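Local coordinates for protein nicking enzyme (Staphylococcus aureus, PDB 4HTE) that probably acts as the DNA relaxase that nicks the origin of transfer in conjugative plasmid transfer, this chain being its largely alpha-helical C-terminal part, at residues Lys227-Asp232 and Asn262-Leu267; Lys255-Thr260 and Lys330-Glu335; Ile273-Asp278 and Glu318-Tyr323; Lys282-Gln287 and Lys313-Glu318. All coordinates share one frame; numbering follows the deposited sequence.

Overall arrangement
Along the chain, interaction 1 comes first: the connection after helix 198-227 meets helix 245-269, closing a loop of about thirty residues made almost wholly of helix. Interaction 2 opens at 255-260, before interaction 1 has closed, so the two cross, sharing helix 245-269. It closes only at helix 327-339, and the remaining contacts fall within that span. Interaction 3 joins the loop 273-278 to the end of helix 302-319, and inside it interaction 4 pairs helices 278-293 and 302-319; their segments share E318. Interactions 2 and 3 meet directly, through K275 on Y257 and Y276 on E335, close to the calcium-binding residues D320 and D328.

Interaction 1 (Lys227-Asp232 and Asn262-Leu267); sequences KELFTD and NTIEML
L229 and F230 meet I264 and L267 where the short connection between helices 198-227 and 233-242 packs on the last turns of helix 245-269. This is helix-to-loop packing in an all-helical domain, and no hydrogen bond joins the two segments. The backbones approach most closely at L229 and I264, whose CA atoms are 5.0 Å apart.

The well-packed part is centred on L229, which is buried. Its CD2 lies 3.9 Å from I264 CG1, and the L229 side chain also touches L251, a residue lying earlier on helix 245-269. The backbone takes part as well: L229 O is 3.4 Å from I264 CG2 and 3.6 Å from L267 CD1, so one carbonyl oxygen is flanked by methyls of I264 and L267, three residues apart on the helix. T263, also buried, adds little: its CB is 4.4 Å from L229 CD2.

Packing thins toward solvent. At E228 only the backbone engages, its O lying 3.5 Å from I264 CD1, while the exposed carboxylate end leads away from the helix. On the other flank F230 is partly exposed; its CB is directed away from the helix, yet the ring swings back toward L267 and also meets the ring of F239 from helix 233-242. The closing element is a CH-pi contact: L267 CD2 sits over one face of the F230 ring, 4.1 Å from its centroid and 24° off the normal, shifted toward the CE1 and CZ rim.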
# COMPACT_ATOMS: atom_id res chain seq x y z
N LYS A 227 -6.50 -8.19 -11.84
CA LYS A 227 -7.44 -9.26 -12.15
C LYS A 227 -8.78 -8.69 -12.59
O LYS A 227 -9.46 -9.27 -13.44
CB LYS A 227 -7.63 -10.16 -10.93
N GLU A 228 -9.15 -7.54 -12.03
CA GLU A 228 -10.43 -6.90 -12.36
C GLU A 228 -10.38 -6.17 -13.69
O GLU A 228 -11.41 -5.71 -14.18
CB GLU A 228 -10.83 -5.93 -11.25
CG GLU A 228 -11.22 -6.60 -9.95
CD GLU A 228 -11.52 -5.60 -8.85
OE1 GLU A 228 -10.66 -4.73 -8.57
OE2 GLU A 228 -12.63 -5.68 -8.27
N LEU A 229 -9.19 -6.05 -14.27
CA LEU A 229 -9.03 -5.34 -15.53
C LEU A 229 -9.27 -6.27 -16.72
O LEU A 229 -9.64 -5.82 -17.80
CB LEU A 229 -7.64 -4.72 -15.64
CG LEU A 229 -7.34 -3.52 -14.74
CD1 LEU A 229 -5.92 -3.03 -14.97
CD2 LEU A 229 -8.34 -2.40 -14.98
N PHE A 230 -9.07 -7.57 -16.50
CA PHE A 230 -9.24 -8.55 -17.56
C PHE A 230 -10.59 -9.26 -17.47
O PHE A 230 -10.90 -9.90 -16.46
CB PHE A 230 -8.12 -9.59 -17.52
CG PHE A 230 -6.78 -9.04 -17.92
CD1 PHE A 230 -6.42 -8.95 -19.26
CD2 PHE A 230 -5.86 -8.62 -16.96
CE1 PHE A 230 -5.19 -8.45 -19.63
CE2 PHE A 230 -4.63 -8.12 -17.33
CZ PHE A 230 -4.29 -8.03 -18.67
N THR A 231 -11.39 -9.15 -18.53
CA THR A 231 -12.66 -9.84 -18.60
C THR A 231 -12.42 -11.32 -18.91
O THR A 231 -13.08 -12.20 -18.36
CB THR A 231 -13.58 -9.24 -19.68
N ASP A 232 -11.45 -11.57 -19.79
CA ASP A 232 -11.09 -12.94 -20.15
C ASP A 232 -10.18 -13.55 -19.09
O ASP A 232 -8.97 -13.35 -19.11
CB ASP A 232 -10.40 -12.96 -21.51
N ASN A 262 -12.40 2.45 -19.07
CA ASN A 262 -11.66 2.56 -20.32
C ASN A 262 -10.55 1.51 -20.42
O ASN A 262 -10.51 0.73 -21.37
CB ASN A 262 -11.06 3.96 -20.46
CG ASN A 262 -12.11 5.02 -20.73
OD1 ASN A 262 -12.79 5.48 -19.81
ND2 ASN A 262 -12.26 5.41 -21.99
N THR A 263 -9.66 1.51 -19.44
CA THR A 263 -8.51 0.62 -19.45
C THR A 263 -8.91 -0.81 -19.77
O THR A 263 -8.23 -1.50 -20.52
CB THR A 263 -7.78 0.63 -18.09
OG1 THR A 263 -8.15 1.80 -17.35
CG2 THR A 263 -6.27 0.63 -18.31
N ILE A 264 -10.03 -1.25 -19.20
CA ILE A 264 -10.53 -2.61 -19.43
C ILE A 264 -10.82 -2.83 -20.91
O ILE A 264 -10.41 -3.83 -21.49
CB ILE A 264 -11.81 -2.88 -18.63
CG1 ILE A 264 -11.53 -2.80 -17.13
CG2 ILE A 264 -12.39 -4.24 -18.99
CD1 ILE A 264 -12.70 -3.21 -16.26
N GLU A 265 -11.52 -1.88 -21.52
CA GLU A 265 -11.87 -1.97 -22.93
C GLU A 265 -10.63 -1.90 -23.81
O GLU A 265 -10.58 -2.52 -24.87
CB GLU A 265 -12.83 -0.84 -23.30
CG GLU A 265 -13.20 -0.80 -24.78
CD GLU A 265 -14.22 0.27 -25.10
OE1 GLU A 265 -14.42 0.57 -26.29
OE2 GLU A 265 -14.83 0.81 -24.15
N MSE A 266 -9.62 -1.16 -23.37
CA MSE A 266 -8.44 -0.92 -24.17
C MSE A 266 -7.64 -2.17 -24.45
O MSE A 266 -7.18 -2.36 -25.60
CB MSE A 266 -7.54 0.08 -23.44
CG MSE A 266 -8.20 1.45 -23.37
SE MSE A 266 -6.82 2.84 -23.17
CE MSE A 266 -6.12 2.79 -25.01
N LEU A 267 -7.45 -3.01 -23.44
CA LEU A 267 -6.57 -4.17 -23.56
C LEU A 267 -7.27 -5.38 -24.18
O LEU A 267 -6.62 -6.29 -24.69
CB LEU A 267 -5.95 -4.54 -22.21
CG LEU A 267 -6.80 -4.46 -20.94
CD1 LEU A 267 -7.96 -5.45 -20.97
CD2 LEU A 267 -5.93 -4.69 -19.71

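Interaction 2 (Lys255-Thr260 and Lys330-Glu335); sequences KTYHGT and KHLYQE
A buried helix-helix packing site, made by helices 245-269 and 327-339 close to the calcium-binding residue D328, is carried chiefly by Y257 and H331. The two local axes approach to 10.7 Å at an angle of 64°.

Y257 CB points toward the second helix, and CG stands anti to the backbone N (chi1 176°). H331 CB lies over the centre of one face of the Y257 ring, 3.5 Å from the centroid and 10° off the normal, a clear CH-pi geometry. The imidazole itself is slid aside: its plane is nearly parallel to the tyrosine ring, but the centroids are 5.3 Å apart and overlap is slight. H331 ND1 donates to Q334 OE1 one turn on, at 3.3 Å.

At the far end of the ring, Y257 OH lies 3.9 Å from L332 CG and makes a weak hydrogen bond of 3.5 Å to E335 OE1. OE1 also accepts from Y276 N, while OE2 forms a salt bridge with R281 NE.

R281 belongs to helix 278-293, and the loop leading to that helix, which carries K275, lies against Y257; a third helix and its approach thus join the two packed here.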
# COMPACT_ATOMS: atom_id res chain seq x y z
N LYS A 255 -3.70 2.78 -15.64
CA LYS A 255 -5.10 2.62 -15.24
C LYS A 255 -5.62 3.90 -14.59
O LYS A 255 -6.69 4.40 -14.94
CB LYS A 255 -5.24 1.46 -14.26
CG LYS A 255 -6.67 1.18 -13.83
CD LYS A 255 -6.73 0.58 -12.44
CE LYS A 255 -6.47 1.62 -11.35
NZ LYS A 255 -7.60 2.58 -11.21
N THR A 256 -4.84 4.43 -13.65
CA THR A 256 -5.26 5.60 -12.88
C THR A 256 -5.37 6.85 -13.75
O THR A 256 -5.94 7.86 -13.33
CB THR A 256 -4.29 5.90 -11.72
OG1 THR A 256 -2.99 6.24 -12.23
CG2 THR A 256 -4.18 4.69 -10.78
N TYR A 257 -4.81 6.80 -14.96
CA TYR A 257 -4.90 7.92 -15.88
C TYR A 257 -6.15 7.82 -16.75
O TYR A 257 -6.82 8.82 -17.00
CB TYR A 257 -3.65 8.00 -16.75
CG TYR A 257 -3.70 9.08 -17.81
CD1 TYR A 257 -4.06 8.79 -19.11
CD2 TYR A 257 -3.38 10.39 -17.50
CE1 TYR A 257 -4.11 9.77 -20.08
CE2 TYR A 257 -3.42 11.38 -18.46
CZ TYR A 257 -3.79 11.06 -19.75
OH TYR A 257 -3.83 12.04 -20.72
N HIS A 258 -6.46 6.61 -17.20
CA HIS A 258 -7.60 6.39 -18.09
C HIS A 258 -8.84 5.91 -17.33
O HIS A 258 -9.91 5.75 -17.92
CB HIS A 258 -7.24 5.38 -19.18
CG HIS A 258 -6.31 5.92 -20.22
ND1 HIS A 258 -6.74 6.71 -21.26
CD2 HIS A 258 -4.97 5.77 -20.38
CE1 HIS A 258 -5.71 7.03 -22.02
NE2 HIS A 258 -4.62 6.48 -21.51
N GLY A 259 -8.70 5.68 -16.03
CA GLY A 259 -9.79 5.13 -15.24
C GLY A 259 -9.93 3.65 -15.52
O GLY A 259 -9.35 3.13 -16.47
N THR A 260 -10.72 2.96 -14.70
CA THR A 260 -10.87 1.51 -14.82
C THR A 260 -11.63 1.13 -16.08
O THR A 260 -11.14 0.35 -16.90
CB THR A 260 -11.59 0.92 -13.60
OG1 THR A 260 -12.91 1.47 -13.51
CG2 THR A 260 -10.83 1.21 -12.32
N LYS A 330 3.08 12.27 -17.98
CA LYS A 330 3.74 11.19 -18.71
C LYS A 330 2.79 10.56 -19.72
O LYS A 330 3.15 10.37 -20.88
CB LYS A 330 4.23 10.11 -17.74
N HIS A 331 1.58 10.26 -19.28
CA HIS A 331 0.60 9.61 -20.14
C HIS A 331 -0.02 10.59 -21.13
O HIS A 331 -0.54 10.18 -22.17
CB HIS A 331 -0.49 8.94 -19.30
CG HIS A 331 -0.01 7.73 -18.56
ND1 HIS A 331 0.10 6.49 -19.15
CD2 HIS A 331 0.42 7.58 -17.28
CE1 HIS A 331 0.56 5.63 -18.27
NE2 HIS A 331 0.76 6.26 -17.13
N LEU A 332 0.03 11.87 -20.81
CA LEU A 332 -0.43 12.89 -21.74
C LEU A 332 0.44 12.86 -22.98
O LEU A 332 -0.06 12.86 -24.11
CB LEU A 332 -0.36 14.28 -21.10
CG LEU A 332 -1.59 15.18 -21.28
CD1 LEU A 332 -1.26 16.61 -20.91
CD2 LEU A 332 -2.14 15.11 -22.70
N TYR A 333 1.75 12.85 -22.77
CA TYR A 333 2.71 12.72 -23.86
C TYR A 333 2.37 11.47 -24.66
O TYR A 333 2.22 11.52 -25.88
CB TYR A 333 4.13 12.62 -23.30
CG TYR A 333 5.25 12.91 -24.28
CD1 TYR A 333 5.08 12.75 -25.65
CD2 TYR A 333 6.49 13.36 -23.83
CE1 TYR A 333 6.11 13.01 -26.54
CE2 TYR A 333 7.52 13.63 -24.71
CZ TYR A 333 7.33 13.46 -26.07
OH TYR A 333 8.35 13.72 -26.95
N GLN A 334 2.24 10.34 -23.97
CA GLN A 334 1.88 9.09 -24.61
C GLN A 334 0.65 9.25 -25.49
O GLN A 334 0.59 8.74 -26.60
CB GLN A 334 1.62 8.02 -23.55
CG GLN A 334 1.62 6.61 -24.08
CD GLN A 334 1.26 5.61 -23.01
OE1 GLN A 334 0.25 5.76 -22.33
NE2 GLN A 334 2.09 4.59 -22.84
N GLU A 335 -0.34 9.98 -24.97
CA GLU A 335 -1.58 10.23 -25.70
C GLU A 335 -1.29 11.01 -26.98
O GLU A 335 -1.69 10.60 -28.07
CB GLU A 335 -2.56 11.02 -24.84
CG GLU A 335 -3.98 10.50 -24.87
CD GLU A 335 -4.99 11.51 -24.35
OE1 GLU A 335 -5.78 11.15 -23.46
OE2 GLU A 335 -4.98 12.66 -24.84

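Interaction 3 (Ile273-Asp278 and Glu318-Tyr323); sequences IPKYSD and EYDFDY
K275 and Y276, consecutive residues of the loop before helix 278-293, send their polar ends to the C-terminal end of helix 302-319. K275 CG is anti to its backbone N (chi1 165°), and the chain runs extended beyond it to a salt bridge in which NZ is 2.6 Å from D320 OD2. The ammonium meets that oxygen from above the carboxylate plane, 38° out of it. A second acceptor, Y257 O on helix 245-269, also takes a hydrogen bond from NZ, and K275 makes a cation-pi contact with the Y257 ring.

The neighbouring Y276 OH donates to Y319 O at 2.9 Å, standing 63° out of the carbonyl plane. D320 O is also near, 3.2 Å from Y276 OH, but the angle is too poor for a hydrogen bond. Y319 lies near the C-terminal end of helix 302-319 and D320 has left helical geometry with positive phi, so the phenol caters for a carbonyl close to a helix terminus. D320 is known as a calcium-binding residue of this protein; here a calcium ion lies about 4 Å from its side chain, nearest atoms compared. The other such residue, D328, accepts a hydrogen bond at OD2 from D322 N, just past this turn.

Beside the polar pair, Y276 CE1 makes an apolar contact with Y319 CB at 4.0 Å, and the phenol oxygen, Y276 OH, packs 3.9 Å from F321 CB. Within the loop, K275 CG sits over the centre of the Y276 ring. Y276 N donates to E335 OE1 on helix 327-339.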
# COMPACT_ATOMS: atom_id res chain seq x y z
N ILE A 273 -7.32 4.76 -26.78
CA ILE A 273 -8.40 5.73 -26.55
C ILE A 273 -7.82 6.96 -25.86
O ILE A 273 -7.02 6.83 -24.94
CB ILE A 273 -9.50 5.14 -25.65
CG1 ILE A 273 -10.08 3.87 -26.27
CG2 ILE A 273 -10.60 6.16 -25.42
CD1 ILE A 273 -11.07 3.17 -25.38
N PRO A 274 -8.24 8.17 -26.29
CA PRO A 274 -7.71 9.38 -25.67
C PRO A 274 -8.57 9.90 -24.51
O PRO A 274 -9.78 10.06 -24.66
CB PRO A 274 -7.72 10.38 -26.83
CG PRO A 274 -8.81 9.88 -27.77
CD PRO A 274 -9.22 8.49 -27.34
N LYS A 275 -7.94 10.15 -23.37
CA LYS A 275 -8.62 10.71 -22.21
C LYS A 275 -9.15 12.12 -22.48
O LYS A 275 -10.19 12.51 -21.96
CB LYS A 275 -7.68 10.73 -21.01
CG LYS A 275 -8.14 11.61 -19.86
CD LYS A 275 -7.62 11.09 -18.53
CE LYS A 275 -7.70 12.14 -17.43
NZ LYS A 275 -7.37 11.57 -16.09
N TYR A 276 -8.43 12.88 -23.31
CA TYR A 276 -8.75 14.28 -23.54
C TYR A 276 -9.11 14.58 -24.99
O TYR A 276 -8.79 13.81 -25.90
CB TYR A 276 -7.58 15.17 -23.12
CG TYR A 276 -7.34 15.18 -21.64
CD1 TYR A 276 -8.27 15.74 -20.77
CD2 TYR A 276 -6.18 14.65 -21.09
CE1 TYR A 276 -8.05 15.75 -19.41
CE2 TYR A 276 -5.95 14.66 -19.73
CZ TYR A 276 -6.90 15.21 -18.89
OH TYR A 276 -6.69 15.23 -17.53
N SER A 277 -9.77 15.71 -25.19
CA SER A 277 -10.06 16.22 -26.52
C SER A 277 -8.81 16.88 -27.09
O SER A 277 -7.86 17.13 -26.35
CB SER A 277 -11.19 17.25 -26.45
OG SER A 277 -12.24 16.79 -25.62
N ASP A 278 -8.81 17.16 -28.38
CA ASP A 278 -7.69 17.85 -29.00
C ASP A 278 -7.58 19.27 -28.46
O ASP A 278 -6.48 19.77 -28.23
CB ASP A 278 -7.82 17.87 -30.52
CG ASP A 278 -7.21 16.65 -31.19
OD1 ASP A 278 -6.21 16.12 -30.66
OD2 ASP A 278 -7.73 16.23 -32.24
N GLU A 318 -11.09 21.11 -13.40
CA GLU A 318 -11.75 21.10 -14.70
C GLU A 318 -11.41 19.87 -15.55
O GLU A 318 -12.30 19.29 -16.17
CB GLU A 318 -11.38 22.38 -15.48
CG GLU A 318 -11.70 23.70 -14.77
CD GLU A 318 -13.19 24.00 -14.70
OE1 GLU A 318 -14.01 23.08 -14.88
OE2 GLU A 318 -13.53 25.19 -14.47
N TYR A 319 -10.14 19.48 -15.57
CA TYR A 319 -9.65 18.49 -16.54
C TYR A 319 -9.26 17.15 -15.92
O TYR A 319 -9.28 16.13 -16.61
CB TYR A 319 -8.46 19.08 -17.30
CG TYR A 319 -8.82 20.30 -18.13
CD1 TYR A 319 -8.83 21.58 -17.56
CD2 TYR A 319 -9.14 20.18 -19.47
CE1 TYR A 319 -9.16 22.70 -18.32
CE2 TYR A 319 -9.47 21.29 -20.23
CZ TYR A 319 -9.48 22.54 -19.66
OH TYR A 319 -9.80 23.65 -20.41
N ASP A 320 -8.93 17.14 -14.63
CA ASP A 320 -8.45 15.92 -13.98
C ASP A 320 -6.97 15.75 -14.27
O ASP A 320 -6.47 14.63 -14.41
CB ASP A 320 -9.23 14.70 -14.50
CG ASP A 320 -9.06 13.47 -13.62
OD1 ASP A 320 -9.02 13.60 -12.38
OD2 ASP A 320 -8.98 12.35 -14.19
N PHE A 321 -6.26 16.87 -14.36
CA PHE A 321 -4.82 16.85 -14.62
C PHE A 321 -4.03 17.15 -13.36
O PHE A 321 -4.16 18.23 -12.77
CB PHE A 321 -4.47 17.87 -15.71
CG PHE A 321 -3.10 17.70 -16.28
CD1 PHE A 321 -2.82 16.65 -17.15
CD2 PHE A 321 -2.08 18.58 -15.96
CE1 PHE A 321 -1.55 16.49 -17.68
CE2 PHE A 321 -0.81 18.42 -16.48
CZ PHE A 321 -0.55 17.37 -17.34
N ASP A 322 -3.22 16.19 -12.93
CA ASP A 322 -2.41 16.35 -11.73
C ASP A 322 -0.95 16.64 -12.09
O ASP A 322 -0.15 15.72 -12.24
CB ASP A 322 -2.49 15.09 -10.87
CG ASP A 322 -2.32 15.39 -9.39
OD1 ASP A 322 -1.25 15.91 -9.01
OD2 ASP A 322 -3.25 15.10 -8.61
N TYR A 323 -0.63 17.92 -12.22
CA TYR A 323 0.73 18.33 -12.56
C TYR A 323 1.72 17.82 -11.51
O TYR A 323 2.82 17.40 -11.84
CB TYR A 323 0.82 19.85 -12.67
CG TYR A 323 2.24 20.37 -12.79
CD1 TYR A 323 2.93 20.26 -13.99
CD2 TYR A 323 2.87 20.98 -11.72
CE1 TYR A 323 4.23 20.74 -14.11
CE2 TYR A 323 4.16 21.46 -11.83
CZ TYR A 323 4.84 21.34 -13.02
OH TYR A 323 6.12 21.81 -13.14

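Interaction 4 (Lys282-Gln287 and Lys313-Glu318); sequences KYITEQ and KKLLSE
Y283 reaches K314 and L315 across an antiparallel helical hairpin, helices 278-293 and 302-319, whose local axes run at 155° and approach to 11.3 Å. The second helix has a wider, pi-type turn at 315-318.

Y283 CG stands anti to its backbone N (chi1 -175°), with CB directed toward the partner helix. K314 also has CG anti to its backbone N and is extended beyond it. The two side chains cross at about a right angle, and K314 NZ donates to Y283 OH at 2.6 Å. This polar bond is on the exposed side of the hairpin, where K314 lies.

Deeper in, L315 CD2 is the apolar contact point. It lies 3.9 Å from Q287 CB, 4.3 Å from Y283 CE1 at the edge of that ring, and 4.4 Å from I284 CG1. Q287 CB and CG both lie against this leucine methyl; the bend at chi2 (-62°) turns only CD.

On the far side of helix 278-293, T285 OG1 also bonds N347 ND2 and donates to K282 O at 2.7 Å; that carbonyl takes E286 N as a second donor.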
# COMPACT_ATOMS: atom_id res chain seq x y z
N LYS A 282 -4.50 20.63 -25.90
CA LYS A 282 -3.70 21.81 -26.22
C LYS A 282 -3.65 22.75 -25.02
O LYS A 282 -2.59 23.22 -24.63
CB LYS A 282 -4.28 22.53 -27.44
N TYR A 283 -4.82 23.01 -24.44
CA TYR A 283 -4.92 23.88 -23.27
C TYR A 283 -3.97 23.43 -22.17
O TYR A 283 -3.15 24.21 -21.68
CB TYR A 283 -6.36 23.88 -22.74
CG TYR A 283 -6.60 24.85 -21.60
CD1 TYR A 283 -6.17 24.56 -20.31
CD2 TYR A 283 -7.27 26.04 -21.81
CE1 TYR A 283 -6.39 25.44 -19.27
CE2 TYR A 283 -7.50 26.93 -20.77
CZ TYR A 283 -7.06 26.62 -19.51
OH TYR A 283 -7.28 27.49 -18.47
N ILE A 284 -4.09 22.17 -21.78
CA ILE A 284 -3.33 21.62 -20.66
C ILE A 284 -1.83 21.82 -20.85
O ILE A 284 -1.14 22.30 -19.95
CB ILE A 284 -3.62 20.12 -20.46
CG1 ILE A 284 -5.09 19.91 -20.08
CG2 ILE A 284 -2.72 19.53 -19.39
CD1 ILE A 284 -5.51 18.45 -19.98
N THR A 285 -1.32 21.45 -22.02
CA THR A 285 0.10 21.59 -22.30
C THR A 285 0.55 23.03 -22.12
O THR A 285 1.54 23.30 -21.45
CB THR A 285 0.45 21.13 -23.73
OG1 THR A 285 -0.27 21.91 -24.69
CG2 THR A 285 0.12 19.65 -23.92
N GLU A 286 -0.20 23.96 -22.72
CA GLU A 286 0.12 25.37 -22.63
C GLU A 286 0.26 25.80 -21.17
O GLU A 286 1.23 26.47 -20.80
CB GLU A 286 -0.96 26.21 -23.31
CG GLU A 286 -1.02 26.02 -24.81
CD GLU A 286 -2.26 26.63 -25.42
OE1 GLU A 286 -3.22 26.90 -24.66
OE2 GLU A 286 -2.29 26.83 -26.65
N GLN A 287 -0.71 25.40 -20.35
CA GLN A 287 -0.70 25.74 -18.93
C GLN A 287 0.54 25.19 -18.23
O GLN A 287 1.20 25.90 -17.47
CB GLN A 287 -1.96 25.22 -18.25
CG GLN A 287 -3.24 25.88 -18.71
CD GLN A 287 -3.26 27.38 -18.42
OE1 GLN A 287 -3.68 27.80 -17.35
NE2 GLN A 287 -2.82 28.18 -19.39
N LYS A 313 -5.07 24.30 -9.51
CA LYS A 313 -6.42 24.06 -9.02
C LYS A 313 -7.40 23.87 -10.17
O LYS A 313 -8.17 22.91 -10.17
CB LYS A 313 -6.86 25.24 -8.14
CG LYS A 313 -8.35 25.30 -7.87
CD LYS A 313 -8.64 26.23 -6.72
CE LYS A 313 -10.13 26.52 -6.61
NZ LYS A 313 -10.58 27.54 -7.59
N LYS A 314 -7.36 24.77 -11.14
CA LYS A 314 -8.25 24.70 -12.28
C LYS A 314 -8.00 23.42 -13.08
O LYS A 314 -8.92 22.65 -13.33
CB LYS A 314 -8.07 25.92 -13.19
CG LYS A 314 -9.21 26.12 -14.17
CD LYS A 314 -8.77 26.94 -15.36
CE LYS A 314 -9.96 27.49 -16.12
NZ LYS A 314 -9.55 28.10 -17.42
N LEU A 315 -6.75 23.22 -13.49
CA LEU A 315 -6.36 22.03 -14.25
C LEU A 315 -6.92 20.76 -13.64
O LEU A 315 -7.52 19.94 -14.33
CB LEU A 315 -4.84 21.93 -14.31
CG LEU A 315 -4.12 22.92 -15.23
CD1 LEU A 315 -2.62 22.84 -15.02
CD2 LEU A 315 -4.46 22.65 -16.69
N LEU A 316 -6.72 20.59 -12.33
CA LEU A 316 -7.17 19.39 -11.64
C LEU A 316 -8.69 19.32 -11.56
O LEU A 316 -9.29 18.28 -11.81
CB LEU A 316 -6.58 19.36 -10.23
CG LEU A 316 -6.87 18.08 -9.43
CD1 LEU A 316 -5.90 16.98 -9.83
CD2 LEU A 316 -6.79 18.36 -7.94
N SER A 317 -9.31 20.45 -11.23
CA SER A 317 -10.75 20.52 -11.07
C SER A 317 -11.47 20.32 -12.40
O SER A 317 -12.35 19.47 -12.52
CB SER A 317 -11.15 21.87 -10.47
OG SER A 317 -12.56 22.03 -10.47
N GLU A 318 -11.09 21.11 -13.40
CA GLU A 318 -11.75 21.10 -14.70
C GLU A 318 -11.41 19.87 -15.55
O GLU A 318 -12.30 19.29 -16.17
CB GLU A 318 -11.38 22.38 -15.48
CG GLU A 318 -11.70 23.70 -14.77
CD GLU A 318 -13.19 24.00 -14.70
OE1 GLU A 318 -14.01 23.08 -14.88
OE2 GLU A 318 -13.53 25.19 -14.47